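Local coordinates for protein tyrosinase (Burkholderia thailandensis, PDB 5ZRD) that catalyses, as a type-3 copper monooxygenase, the ortho-hydroxylation of monophenols to catechols and oxidises these on to o-quinones at a pair of histidine-bound copper ions, at residues S246-T251 with S260-S265; V329-T334 with D338-I343; F152-A157 with A310-I315; V37-L42 with E102-S107. All coordinates share one frame; numbering follows the deposited sequence.

Interaction 1. Residues S246-T251 with S260-S265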
loop_
_atom_site.group_PDB
_atom_site.type_symbol
_atom_site.label_atom_id
_atom_site.label_comp_id
_atom_site.label_asym_id
_atom_site.label_seq_id
_atom_site.Cartn_x
_atom_site.Cartn_y
_atom_site.Cartn_z
ATOM N N SER A 246 -4.314 -46.495 3.528
ATOM C CA SER A 246 -5.150 -46.939 2.400
ATOM C C SER A 246 -5.484 -45.770 1.463
ATOM O O SER A 246 -6.303 -45.938 0.560
ATOM C CB SER A 246 -6.446 -47.578 2.888
ATOM O OG SER A 246 -6.211 -48.834 3.515
ATOM N N ALA A 247 -4.979 -44.580 1.702
ATOM C CA ALA A 247 -5.379 -43.489 0.804
ATOM C C ALA A 247 -4.976 -43.870 -0.627
ATOM O O ALA A 247 -3.907 -44.368 -0.819
ATOM C CB ALA A 247 -4.775 -42.178 1.235
ATOM N N PRO A 248 -5.877 -43.687 -1.605
ATOM C CA PRO A 248 -5.676 -44.295 -2.919
ATOM C C PRO A 248 -4.634 -43.635 -3.828
ATOM O O PRO A 248 -4.259 -44.223 -4.821
ATOM C CB PRO A 248 -7.043 -44.165 -3.625
ATOM C CG PRO A 248 -7.681 -42.942 -2.981
ATOM C CD PRO A 248 -7.218 -43.027 -1.530
ATOM N N ASN A 249 -4.229 -42.406 -3.579
ATOM C CA ASN A 249 -3.203 -41.794 -4.428
ATOM C C ASN A 249 -2.433 -40.776 -3.574
ATOM O O ASN A 249 -2.895 -40.391 -2.511
ATOM C CB ASN A 249 -3.818 -41.169 -5.686
ATOM C CG ASN A 249 -4.794 -40.041 -5.397
ATOM O OD1 ASN A 249 -4.414 -38.986 -4.883
ATOM N ND2 ASN A 249 -6.055 -40.230 -5.763
ATOM N N TYR A 250 -1.293 -40.325 -4.059
ATOM C CA TYR A 250 -0.422 -39.447 -3.327
ATOM C C TYR A 250 -1.101 -38.086 -3.099
ATOM O O TYR A 250 -0.998 -37.516 -2.031
ATOM C CB TYR A 250 0.923 -39.244 -4.028
ATOM C CG TYR A 250 1.760 -38.235 -3.291
ATOM C CD1 TYR A 250 2.344 -38.548 -2.079
ATOM C CD2 TYR A 250 1.875 -36.930 -3.742
ATOM C CE1 TYR A 250 3.040 -37.603 -1.334
ATOM C CE2 TYR A 250 2.560 -35.970 -3.011
ATOM C CZ TYR A 250 3.147 -36.309 -1.804
ATOM O OH TYR A 250 3.834 -35.365 -1.106
ATOM N N THR A 251 -1.796 -37.567 -4.081
ATOM C CA THR A 251 -2.423 -36.255 -3.885
ATOM C C THR A 251 -3.284 -36.258 -2.608
ATOM O O THR A 251 -3.108 -35.374 -1.771
ATOM C CB THR A 251 -3.173 -35.790 -5.135
ATOM O OG1 THR A 251 -2.249 -35.764 -6.227
ATOM C CG2 THR A 251 -3.765 -34.410 -4.966
ATOM N N SER A 260 -10.162 -33.435 1.475
ATOM C CA SER A 260 -11.500 -32.893 1.711
ATOM C C SER A 260 -12.288 -32.843 0.394
ATOM O O SER A 260 -13.483 -33.307 0.330
ATOM C CB SER A 260 -11.434 -31.552 2.386
ATOM O OG SER A 260 -12.694 -30.907 2.375
ATOM N N VAL A 261 -11.633 -32.329 -0.643
ATOM C CA VAL A 261 -12.294 -32.166 -1.929
ATOM C C VAL A 261 -12.550 -33.558 -2.540
ATOM O O VAL A 261 -13.646 -33.842 -3.104
ATOM C CB VAL A 261 -11.516 -31.219 -2.873
ATOM C CG1 VAL A 261 -12.174 -31.099 -4.248
ATOM C CG2 VAL A 261 -11.368 -29.833 -2.262
ATOM N N TRP A 262 -11.575 -34.442 -2.421
ATOM C CA TRP A 262 -11.767 -35.836 -2.845
ATOM C C TRP A 262 -12.988 -36.438 -2.128
ATOM O O TRP A 262 -13.818 -37.125 -2.742
ATOM C CB TRP A 262 -10.505 -36.671 -2.580
ATOM C CG TRP A 262 -10.589 -38.082 -3.086
ATOM C CD1 TRP A 262 -11.113 -39.165 -2.431
ATOM C CD2 TRP A 262 -10.116 -38.571 -4.348
ATOM N NE1 TRP A 262 -11.019 -40.281 -3.208
ATOM C CE2 TRP A 262 -10.391 -39.951 -4.382
ATOM C CE3 TRP A 262 -9.469 -37.982 -5.434
ATOM C CZ2 TRP A 262 -10.074 -40.750 -5.484
ATOM C CZ3 TRP A 262 -9.163 -38.768 -6.527
ATOM C CH2 TRP A 262 -9.450 -40.135 -6.544
ATOM N N ASN A 263 -13.077 -36.225 -0.823
ATOM C CA ASN A 263 -14.184 -36.772 -0.043
ATOM C C ASN A 263 -15.524 -36.123 -0.451
ATOM O O ASN A 263 -16.586 -36.706 -0.200
ATOM C CB ASN A 263 -13.890 -36.625 1.449
ATOM C CG ASN A 263 -12.848 -37.615 1.941
ATOM O OD1 ASN A 263 -12.581 -38.634 1.299
ATOM N ND2 ASN A 263 -12.286 -37.361 3.109
ATOM N N SER A 264 -15.523 -34.918 -1.037
ATOM C CA SER A 264 -16.800 -34.301 -1.452
ATOM C C SER A 264 -17.216 -34.799 -2.848
ATOM O O SER A 264 -18.330 -34.542 -3.222
ATOM C CB SER A 264 -16.765 -32.777 -1.411
ATOM O OG SER A 264 -16.609 -32.259 -0.081
ATOM N N SER A 265 -16.364 -35.527 -3.582
ATOM C CA SER A 265 -16.583 -35.847 -5.006
ATOM C C SER A 265 -16.430 -37.347 -5.287
ATOM O O SER A 265 -16.467 -37.729 -6.445
ATOM C CB SER A 265 -15.635 -35.041 -5.892
ATOM O OG SER A 265 -14.254 -35.289 -5.595
#

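Interaction 2. Residues V329-T334 with D338-I343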
loop_
_atom_site.group_PDB
_atom_site.type_symbol
_atom_site.label_atom_id
_atom_site.label_comp_id
_atom_site.label_asym_id
_atom_site.label_seq_id
_atom_site.Cartn_x
_atom_site.Cartn_y
_atom_site.Cartn_z
ATOM N N VAL A 329 5.853 -46.215 4.698
ATOM C CA VAL A 329 5.007 -47.394 4.693
ATOM C C VAL A 329 3.936 -47.298 3.602
ATOM O O VAL A 329 3.678 -48.278 2.965
ATOM C CB VAL A 329 4.330 -47.633 6.050
ATOM C CG1 VAL A 329 3.234 -48.680 5.936
ATOM C CG2 VAL A 329 5.339 -48.043 7.106
ATOM N N TRP A 330 3.331 -46.130 3.397
ATOM C CA TRP A 330 2.317 -45.967 2.410
ATOM C C TRP A 330 2.960 -46.146 1.035
ATOM O O TRP A 330 2.336 -46.710 0.144
ATOM C CB TRP A 330 1.622 -44.598 2.528
ATOM C CG TRP A 330 0.662 -44.297 1.413
ATOM C CD1 TRP A 330 -0.662 -44.611 1.362
ATOM C CD2 TRP A 330 0.966 -43.657 0.161
ATOM N NE1 TRP A 330 -1.205 -44.191 0.180
ATOM C CE2 TRP A 330 -0.230 -43.596 -0.574
ATOM C CE3 TRP A 330 2.136 -43.155 -0.417
ATOM C CZ2 TRP A 330 -0.280 -43.069 -1.856
ATOM C CZ3 TRP A 330 2.081 -42.591 -1.673
ATOM C CH2 TRP A 330 0.890 -42.578 -2.394
ATOM N N GLN A 331 4.165 -45.610 0.875
ATOM C CA GLN A 331 4.897 -45.725 -0.419
ATOM C C GLN A 331 5.115 -47.203 -0.710
ATOM O O GLN A 331 4.831 -47.626 -1.798
ATOM C CB GLN A 331 6.238 -45.012 -0.402
ATOM C CG GLN A 331 6.106 -43.508 -0.546
ATOM C CD GLN A 331 7.422 -42.768 -0.446
ATOM O OE1 GLN A 331 7.879 -42.441 0.649
ATOM N NE2 GLN A 331 8.010 -42.446 -1.595
ATOM N N LYS A 332 5.473 -47.976 0.315
ATOM C CA LYS A 332 5.767 -49.431 0.152
ATOM C C LYS A 332 4.484 -50.223 -0.129
ATOM O O LYS A 332 4.454 -51.017 -1.059
ATOM C CB LYS A 332 6.414 -50.017 1.412
ATOM C CG LYS A 332 7.832 -49.548 1.731
ATOM C CD LYS A 332 8.814 -50.679 2.082
ATOM C CE LYS A 332 8.669 -51.291 3.467
ATOM N NZ LYS A 332 8.217 -50.319 4.503
ATOM N N GLN A 333 3.444 -50.019 0.697
ATOM C CA GLN A 333 2.209 -50.767 0.585
ATOM C C GLN A 333 1.477 -50.372 -0.705
ATOM O O GLN A 333 0.623 -51.124 -1.101
ATOM C CB GLN A 333 1.262 -50.554 1.771
ATOM C CG GLN A 333 1.746 -51.126 3.105
ATOM C CD GLN A 333 0.688 -51.036 4.188
ATOM O OE1 GLN A 333 -0.427 -50.595 3.932
ATOM N NE2 GLN A 333 1.001 -51.475 5.406
ATOM N N THR A 334 1.764 -49.248 -1.374
ATOM C CA THR A 334 0.912 -48.852 -2.496
ATOM C C THR A 334 1.704 -48.748 -3.803
ATOM O O THR A 334 1.131 -48.351 -4.801
ATOM C CB THR A 334 0.186 -47.499 -2.304
ATOM O OG1 THR A 334 1.132 -46.423 -2.279
ATOM C CG2 THR A 334 -0.705 -47.460 -1.080
ATOM N N ASP A 338 9.200 -45.391 -5.647
ATOM C CA ASP A 338 10.077 -44.713 -6.636
ATOM C C ASP A 338 9.399 -43.718 -7.541
ATOM O O ASP A 338 10.030 -43.096 -8.370
ATOM C CB ASP A 338 10.844 -45.739 -7.476
ATOM C CG ASP A 338 11.786 -46.581 -6.651
ATOM O OD1 ASP A 338 12.917 -46.113 -6.400
ATOM O OD2 ASP A 338 11.406 -47.681 -6.199
ATOM N N ARG A 339 8.111 -43.536 -7.405
ATOM C CA ARG A 339 7.455 -42.518 -8.191
ATOM C C ARG A 339 6.255 -42.013 -7.400
ATOM O O ARG A 339 5.619 -42.752 -6.640
ATOM C CB ARG A 339 7.015 -43.015 -9.570
ATOM C CG ARG A 339 6.250 -44.331 -9.563
ATOM C CD ARG A 339 6.011 -44.799 -10.991
ATOM N NE ARG A 339 4.875 -45.713 -11.130
ATOM C CZ ARG A 339 4.343 -46.102 -12.296
ATOM N NH1 ARG A 339 3.380 -47.010 -12.317
ATOM N NH2 ARG A 339 4.784 -45.594 -13.436
ATOM N N LEU A 340 6.015 -40.736 -7.597
ATOM C CA LEU A 340 4.858 -40.062 -7.092
ATOM C C LEU A 340 4.237 -39.334 -8.278
ATOM O O LEU A 340 4.930 -39.008 -9.241
ATOM C CB LEU A 340 5.268 -39.083 -5.982
ATOM C CG LEU A 340 5.825 -39.716 -4.708
ATOM C CD1 LEU A 340 6.285 -38.639 -3.736
ATOM C CD2 LEU A 340 4.788 -40.595 -4.033
ATOM N N ASP A 341 2.950 -39.090 -8.195
ATOM C CA ASP A 341 2.307 -38.213 -9.129
ATOM C C ASP A 341 1.373 -37.329 -8.301
ATOM O O ASP A 341 0.957 -37.686 -7.220
ATOM C CB ASP A 341 1.544 -39.035 -10.175
ATOM C CG ASP A 341 0.652 -40.102 -9.544
ATOM O OD1 ASP A 341 1.145 -41.207 -9.223
ATOM O OD2 ASP A 341 -0.540 -39.846 -9.356
ATOM N N ILE A 342 1.075 -36.175 -8.864
ATOM C CA ILE A 342 0.245 -35.172 -8.320
ATOM C C ILE A 342 -0.779 -34.799 -9.387
ATOM O O ILE A 342 -0.425 -34.629 -10.529
ATOM C CB ILE A 342 1.148 -34.001 -7.894
ATOM C CG1 ILE A 342 1.984 -34.444 -6.688
ATOM C CG2 ILE A 342 0.363 -32.719 -7.621
ATOM C CD1 ILE A 342 2.659 -33.336 -5.962
ATOM N N ILE A 343 -2.054 -34.728 -9.029
ATOM C CA ILE A 343 -3.079 -34.310 -9.987
ATOM C C ILE A 343 -2.947 -32.820 -10.249
ATOM O O ILE A 343 -3.169 -32.032 -9.344
ATOM C CB ILE A 343 -4.469 -34.638 -9.439
ATOM C CG1 ILE A 343 -4.667 -36.151 -9.355
ATOM C CG2 ILE A 343 -5.550 -33.939 -10.243
ATOM C CD1 ILE A 343 -5.691 -36.563 -8.315
#

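Interaction 3. Residues F152-A157 with A310-I315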
loop_
_atom_site.group_PDB
_atom_site.type_symbol
_atom_site.label_atom_id
_atom_site.label_comp_id
_atom_site.label_asym_id
_atom_site.label_seq_id
_atom_site.Cartn_x
_atom_site.Cartn_y
_atom_site.Cartn_z
ATOM N N PHE A 152 13.065 -26.872 25.145
ATOM C CA PHE A 152 14.201 -26.090 24.650
ATOM C C PHE A 152 13.997 -24.644 25.076
ATOM O O PHE A 152 12.885 -24.150 25.087
ATOM C CB PHE A 152 14.332 -26.244 23.141
ATOM C CG PHE A 152 15.297 -25.317 22.445
ATOM C CD1 PHE A 152 16.666 -25.491 22.580
ATOM C CD2 PHE A 152 14.834 -24.339 21.582
ATOM C CE1 PHE A 152 17.555 -24.681 21.901
ATOM C CE2 PHE A 152 15.725 -23.541 20.887
ATOM C CZ PHE A 152 17.082 -23.706 21.052
ATOM N N VAL A 153 15.093 -24.058 25.512
ATOM C CA VAL A 153 15.161 -22.711 26.021
ATOM C C VAL A 153 15.685 -21.870 24.858
ATOM O O VAL A 153 16.694 -22.205 24.254
ATOM C CB VAL A 153 16.109 -22.626 27.247
ATOM C CG1 VAL A 153 16.196 -21.219 27.812
ATOM C CG2 VAL A 153 15.729 -23.604 28.360
ATOM N N LEU A 154 15.024 -20.783 24.555
ATOM C CA LEU A 154 15.396 -19.986 23.425
ATOM C C LEU A 154 16.677 -19.204 23.762
ATOM O O LEU A 154 16.723 -18.564 24.792
ATOM C CB LEU A 154 14.229 -19.050 23.116
ATOM C CG LEU A 154 12.950 -19.721 22.609
ATOM C CD1 LEU A 154 11.860 -18.689 22.368
ATOM C CD2 LEU A 154 13.225 -20.500 21.336
ATOM N N PRO A 155 17.715 -19.264 22.898
ATOM C CA PRO A 155 18.961 -18.488 23.134
ATOM C C PRO A 155 18.838 -16.979 22.857
ATOM O O PRO A 155 19.597 -16.188 23.410
ATOM C CB PRO A 155 19.969 -19.082 22.138
ATOM C CG PRO A 155 19.099 -19.556 21.002
ATOM C CD PRO A 155 17.889 -20.130 21.711
ATOM N N VAL A 156 17.932 -16.618 21.948
ATOM C CA VAL A 156 17.574 -15.254 21.647
ATOM C C VAL A 156 16.059 -15.216 21.571
ATOM O O VAL A 156 15.420 -16.268 21.536
ATOM C CB VAL A 156 18.169 -14.753 20.321
ATOM C CG1 VAL A 156 19.685 -14.698 20.373
ATOM C CG2 VAL A 156 17.709 -15.605 19.158
ATOM N N ALA A 157 15.528 -14.009 21.500
ATOM C CA ALA A 157 14.097 -13.820 21.491
ATOM C C ALA A 157 13.565 -14.024 20.071
ATOM O O ALA A 157 14.224 -13.767 19.103
ATOM C CB ALA A 157 13.740 -12.447 22.010
ATOM N N ALA A 310 5.890 -24.674 17.008
ATOM C CA ALA A 310 5.978 -26.133 17.250
ATOM C C ALA A 310 7.380 -26.666 16.953
ATOM O O ALA A 310 7.843 -27.610 17.574
ATOM C CB ALA A 310 4.986 -26.841 16.380
ATOM N N GLY A 311 8.036 -26.101 15.954
ATOM C CA GLY A 311 9.377 -26.598 15.584
ATOM C C GLY A 311 10.417 -26.371 16.677
ATOM O O GLY A 311 11.484 -26.960 16.603
ATOM N N MET A 312 10.124 -25.550 17.694
ATOM C CA MET A 312 11.114 -25.294 18.760
ATOM C C MET A 312 11.006 -26.375 19.827
ATOM O O MET A 312 11.847 -26.433 20.682
ATOM C CB MET A 312 10.911 -23.938 19.434
ATOM C CG MET A 312 11.113 -22.753 18.524
ATOM S SD MET A 312 12.783 -22.700 17.831
ATOM C CE MET A 312 12.686 -21.288 16.740
ATOM N N ASP A 313 9.987 -27.211 19.794
ATOM C CA ASP A 313 9.909 -28.316 20.745
ATOM C C ASP A 313 10.563 -29.563 20.146
ATOM O O ASP A 313 10.082 -30.071 19.158
ATOM C CB ASP A 313 8.473 -28.620 21.093
ATOM C CG ASP A 313 8.337 -29.676 22.163
ATOM O OD1 ASP A 313 9.244 -30.566 22.305
ATOM O OD2 ASP A 313 7.306 -29.571 22.874
ATOM N N PRO A 314 11.625 -30.086 20.771
ATOM C CA PRO A 314 12.350 -31.264 20.243
ATOM C C PRO A 314 11.439 -32.432 19.836
ATOM O O PRO A 314 11.828 -33.177 18.900
ATOM C CB PRO A 314 13.285 -31.693 21.382
ATOM C CG PRO A 314 13.565 -30.399 22.120
ATOM C CD PRO A 314 12.267 -29.633 22.027
ATOM N N ILE A 315 10.265 -32.570 20.491
ATOM C CA ILE A 315 9.360 -33.684 20.224
ATOM C C ILE A 315 8.807 -33.540 18.809
ATOM O O ILE A 315 8.365 -34.533 18.215
ATOM C CB ILE A 315 8.201 -33.806 21.243
ATOM C CG1 ILE A 315 7.601 -35.207 21.242
ATOM C CG2 ILE A 315 7.093 -32.807 21.007
ATOM C CD1 ILE A 315 6.801 -35.506 22.497
#

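Interaction 4. Residues V37-L42 with E102-S107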
loop_
_atom_site.group_PDB
_atom_site.type_symbol
_atom_site.label_atom_id
_atom_site.label_comp_id
_atom_site.label_asym_id
_atom_site.label_seq_id
_atom_site.Cartn_x
_atom_site.Cartn_y
_atom_site.Cartn_z
ATOM N N VAL A 37 22.285 -32.403 22.555
ATOM C CA VAL A 37 22.997 -31.394 23.377
ATOM C C VAL A 37 23.852 -30.516 22.450
ATOM O O VAL A 37 23.777 -29.287 22.464
ATOM C CB VAL A 37 23.833 -32.058 24.490
ATOM C CG1 VAL A 37 24.679 -31.030 25.231
ATOM C CG2 VAL A 37 22.956 -32.824 25.472
ATOM N N GLY A 38 24.600 -31.145 21.562
ATOM C CA GLY A 38 25.479 -30.388 20.674
ATOM C C GLY A 38 24.750 -29.407 19.772
ATOM O O GLY A 38 25.191 -28.258 19.627
ATOM N N ILE A 39 23.649 -29.817 19.131
ATOM C CA ILE A 39 22.958 -28.869 18.190
ATOM C C ILE A 39 22.264 -27.767 18.995
ATOM O O ILE A 39 22.133 -26.639 18.519
ATOM C CB ILE A 39 22.014 -29.573 17.181
ATOM C CG1 ILE A 39 20.781 -30.228 17.815
ATOM C CG2 ILE A 39 22.783 -30.574 16.317
ATOM C CD1 ILE A 39 19.641 -30.485 16.817
ATOM N N GLN A 40 21.861 -28.068 20.226
ATOM C CA GLN A 40 21.244 -27.033 21.083
ATOM C C GLN A 40 22.305 -26.013 21.516
ATOM O O GLN A 40 21.948 -24.882 21.784
ATOM C CB GLN A 40 20.502 -27.672 22.263
ATOM C CG GLN A 40 19.134 -28.183 21.842
ATOM C CD GLN A 40 18.290 -28.877 22.879
ATOM O OE1 GLN A 40 18.619 -28.952 24.063
ATOM N NE2 GLN A 40 17.165 -29.401 22.412
ATOM N N ALA A 41 23.601 -26.369 21.518
ATOM C CA ALA A 41 24.614 -25.446 22.046
ATOM C C ALA A 41 25.271 -24.667 20.909
ATOM O O ALA A 41 26.057 -23.788 21.167
ATOM C CB ALA A 41 25.644 -26.195 22.844
ATOM N N LEU A 42 24.971 -24.957 19.655
ATOM C CA LEU A 42 25.575 -24.142 18.616
ATOM C C LEU A 42 24.952 -22.750 18.654
ATOM O O LEU A 42 23.826 -22.626 18.983
ATOM C CB LEU A 42 25.385 -24.814 17.252
ATOM C CG LEU A 42 26.293 -26.023 17.028
ATOM C CD1 LEU A 42 25.756 -26.920 15.919
ATOM C CD2 LEU A 42 27.731 -25.574 16.730
ATOM N N GLU A 102 18.615 -34.101 11.038
ATOM C CA GLU A 102 19.462 -35.259 11.232
ATOM C C GLU A 102 20.874 -34.962 10.689
ATOM O O GLU A 102 21.827 -35.443 11.261
ATOM C CB GLU A 102 18.829 -36.451 10.528
ATOM C CG GLU A 102 19.476 -37.779 10.858
ATOM C CD GLU A 102 18.930 -38.935 10.048
ATOM O OE1 GLU A 102 18.848 -38.788 8.772
ATOM O OE2 GLU A 102 18.615 -39.987 10.681
ATOM N N GLU A 103 21.022 -34.180 9.617
ATOM C CA GLU A 103 22.388 -33.834 9.102
ATOM C C GLU A 103 23.136 -33.031 10.174
ATOM O O GLU A 103 24.322 -33.250 10.391
ATOM C CB GLU A 103 22.353 -33.027 7.795
ATOM C CG GLU A 103 22.346 -33.887 6.540
ATOM C CD GLU A 103 22.511 -33.135 5.220
ATOM O OE1 GLU A 103 22.257 -31.914 5.196
ATOM O OE2 GLU A 103 22.897 -33.777 4.217
ATOM N N ALA A 104 22.412 -32.138 10.856
ATOM C CA ALA A 104 22.909 -31.357 11.991
ATOM C C ALA A 104 23.267 -32.255 13.174
ATOM O O ALA A 104 24.296 -32.035 13.792
ATOM C CB ALA A 104 21.880 -30.346 12.406
ATOM N N LEU A 105 22.452 -33.233 13.521
ATOM C CA LEU A 105 22.841 -34.076 14.639
ATOM C C LEU A 105 24.177 -34.771 14.296
ATOM O O LEU A 105 24.988 -35.050 15.188
ATOM C CB LEU A 105 21.769 -35.121 14.967
ATOM C CG LEU A 105 20.411 -34.625 15.452
ATOM C CD1 LEU A 105 19.470 -35.805 15.587
ATOM C CD2 LEU A 105 20.493 -33.907 16.792
ATOM N N GLN A 106 24.388 -35.042 13.012
ATOM C CA GLN A 106 25.496 -35.891 12.546
ATOM C C GLN A 106 26.825 -35.115 12.582
ATOM O O GLN A 106 27.907 -35.709 12.711
ATOM C CB GLN A 106 25.202 -36.418 11.139
ATOM C CG GLN A 106 24.435 -37.733 11.120
ATOM C CD GLN A 106 24.018 -38.160 9.730
ATOM O OE1 GLN A 106 24.248 -37.456 8.741
ATOM N NE2 GLN A 106 23.385 -39.320 9.644
ATOM N N SER A 107 26.716 -33.798 12.487
ATOM C CA SER A 107 27.818 -32.871 12.654
ATOM C C SER A 107 28.357 -32.887 14.091
ATOM O O SER A 107 29.467 -32.465 14.285
ATOM C CB SER A 107 27.420 -31.473 12.283
ATOM O OG SER A 107 26.710 -30.892 13.364
#

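Interaction 1. Residues S246-T251 with S260-S265
Pro248 and the N-cap residue Asn249, just ahead of helix 250-254, pack on the indole of Trp262 in the next helix, 256-265. In sequence order, Pro248 comes first: its ring slides past the indole in the opposite direction, and CG stands 4.1 Å from CZ2 of Trp262, an oblique van der Waals contact. Asn249 follows and carries the larger share. Its ND2 lies over one face of the indole, at the far end of the six-membered ring. The amide does not lie flat on the aromatic surface, since the two planes are 74° apart; it stands steeply and presents its nitrogen. With CG set between the backbone N and the carbonyl carbon (chi1 62°), the amide can serve two neighbours, because OD1 turns back to accept the N-H of Val252 as the cap while ND2 faces the indole. Beyond the cap, Tyr250 and Thr251 start the first turn and direct their side chains to other partners; Tyr250 OH bonds to Val88 O. Trp262 also packs on Val252, Val270 and Tyr346, in a surface contact away from the copper site. Where the amide meets the ring, Asn249 ND2 is equally distant from two carbons, 3.5 Å from both CH2 and CZ3 of Trp262.

Interaction 2. Residues V329-T334 with D338-I343
Trp330 extends its indole with CG anti to the backbone N (chi1 173°), while Leu340 holds CG anti to its own carbonyl carbon (chi1 -66°) and an extended chi2; these settings carry the far end of the indole and one leucine methyl to a common point. There CD2 of Leu340 meets CZ3 of Trp330 at 4.1 Å, at the ring edge and near its plane. The two side chains cross obliquely, and the touch is apolar, without a hydrogen bond between the segments. The next residue, Gln331, adds a looser contact: NE2 lies 4.4 Å from the same CD2 of Leu340. Its amide is gripped from several sides, NE2 donating to the backbone oxygens of Ile390 and His336 and OE1 accepting from Arg95 NH1, so the polar end of a buried glutamine is satisfied and its rotation fixed. The backbones themselves stay apart, with the closest CA atoms, those of Gln331 and Asp338, separated by 8.2 Å; side chains alone bridge the gap. The contact is a helix-to-loop packing in which the chain leaves helix 315-334 and passes across its C-terminal end. Phe253 stacks on the Trp330 ring, and Tyr250 of helix 250-254 touches both Trp330 and Leu340, so that short helix completes the apolar cluster beside the end of helix 315-334.

Interaction 3. Residues F152-A157 with A310-I315
Phe152 lays its CB and the near part of its ring against the carbonyl of Met312, with Met312 O 3.5 Å from CB and 3.8 Å from CD2. The oxygen approaches obliquely. The same CB also touches the proline ring of Pro314, at CD, 4.1 Å away, so a peptide oxygen and a proline methylene meet the root of the phenylalanine from the same general side. Further out, CE2 of Phe152 comes within 4.3 Å of SD of Met312; with the sulfur 5.5 Å from the ring centroid and 71° off the ring normal, this is an oblique Met-aromatic contact. The first torsion of Met312 sets CG beside Leu154, and a bend at chi2 (-60°) positions SD. There CD2 of Leu154 lies 4.2 Å from SD of Met312, the two side chains crossing at about a right angle. Both segments are loops of the central tyrosinase domain, and 310-315 runs directly into helix 315-334, the helix that contributes the copper ligand His320. The start of that helix is capped by Asp313, whose OD1 accepts from Ile315 N at 2.9 Å along a nearly straight N-H line (170°), met from above the carboxylate plane. Arg179 forms a salt bridge to the same OD1, and this positively charged second partner probably helps to stabilise the ionised carboxylate in its buried setting. Phe51 of helix 50-57 packs on both Leu154 and Met312, and Phe50 meets the Phe152 ring edge-to-face. The side chain of Met312 lies about 7 Å from that of the copper ligand His57.

Interaction 4. Residues V37-L42 with E102-S107
Ala104 and Leu105 of helix 90-108 receive Ile39 of helix 27-41, a helix-to-helix packing at the edge of the largely helical tyrosinase core. Helix 90-108 carries the copper ligand His94, and helix 27-41 packs against its far end. Ala104 meets the isoleucine first. Its small CB lies 4.0 Å from CG2 of Ile39, and CG2 of Ile39 also comes 3.3 Å from Ala104 O, an apolar group pressed on the backbone. Leu105 comes in next at a slant with one branch: its CD2 stands 3.5 Å from CD1 and 3.8 Å from CG1 of Ile39. The isoleucine can touch both residues because CG1 sits between its backbone N and carbonyl carbon (chi1 67°), sending CG1 and CD1 to the leucine and leaving CG2 for the alanine. The CA atoms of Ile39 and Leu105 are 6.3 Å apart, the closest pair between the segments. Leu101 and Ile108 of helix 90-108 also touch Ile39, and Phe50 of helix 50-57 packs against it. At the end of the segment Ser107 folds back on its own helix, OG donating 2.7 Å to Ala104 O at a C=O...donor angle of 138°, 17° from the carbonyl plane.

The four contacts fall into two pairs far apart in space. Interactions 1 and 2 have centres 14 Å apart and are joined directly: Ala247 O lies 2.9 Å from Trp330 NE1 and Thr251 OG1 3.0 Å from Ile343 N, both probable hydrogen bonds. Interactions 3 and 4 are also 14 Å apart between centres, touching where Gln40 CG packs 3.7 Å from Phe152 CD1. The pairs do not touch each other; the centres of interactions 1 and 4 are 38 Å apart, on opposite sides of the chain's centre. Interaction 3 is the nearest to the copper site, the Met312 side chain being about 12 Å from a bound copper ion. Helix 315-334 links interactions 3 and 2.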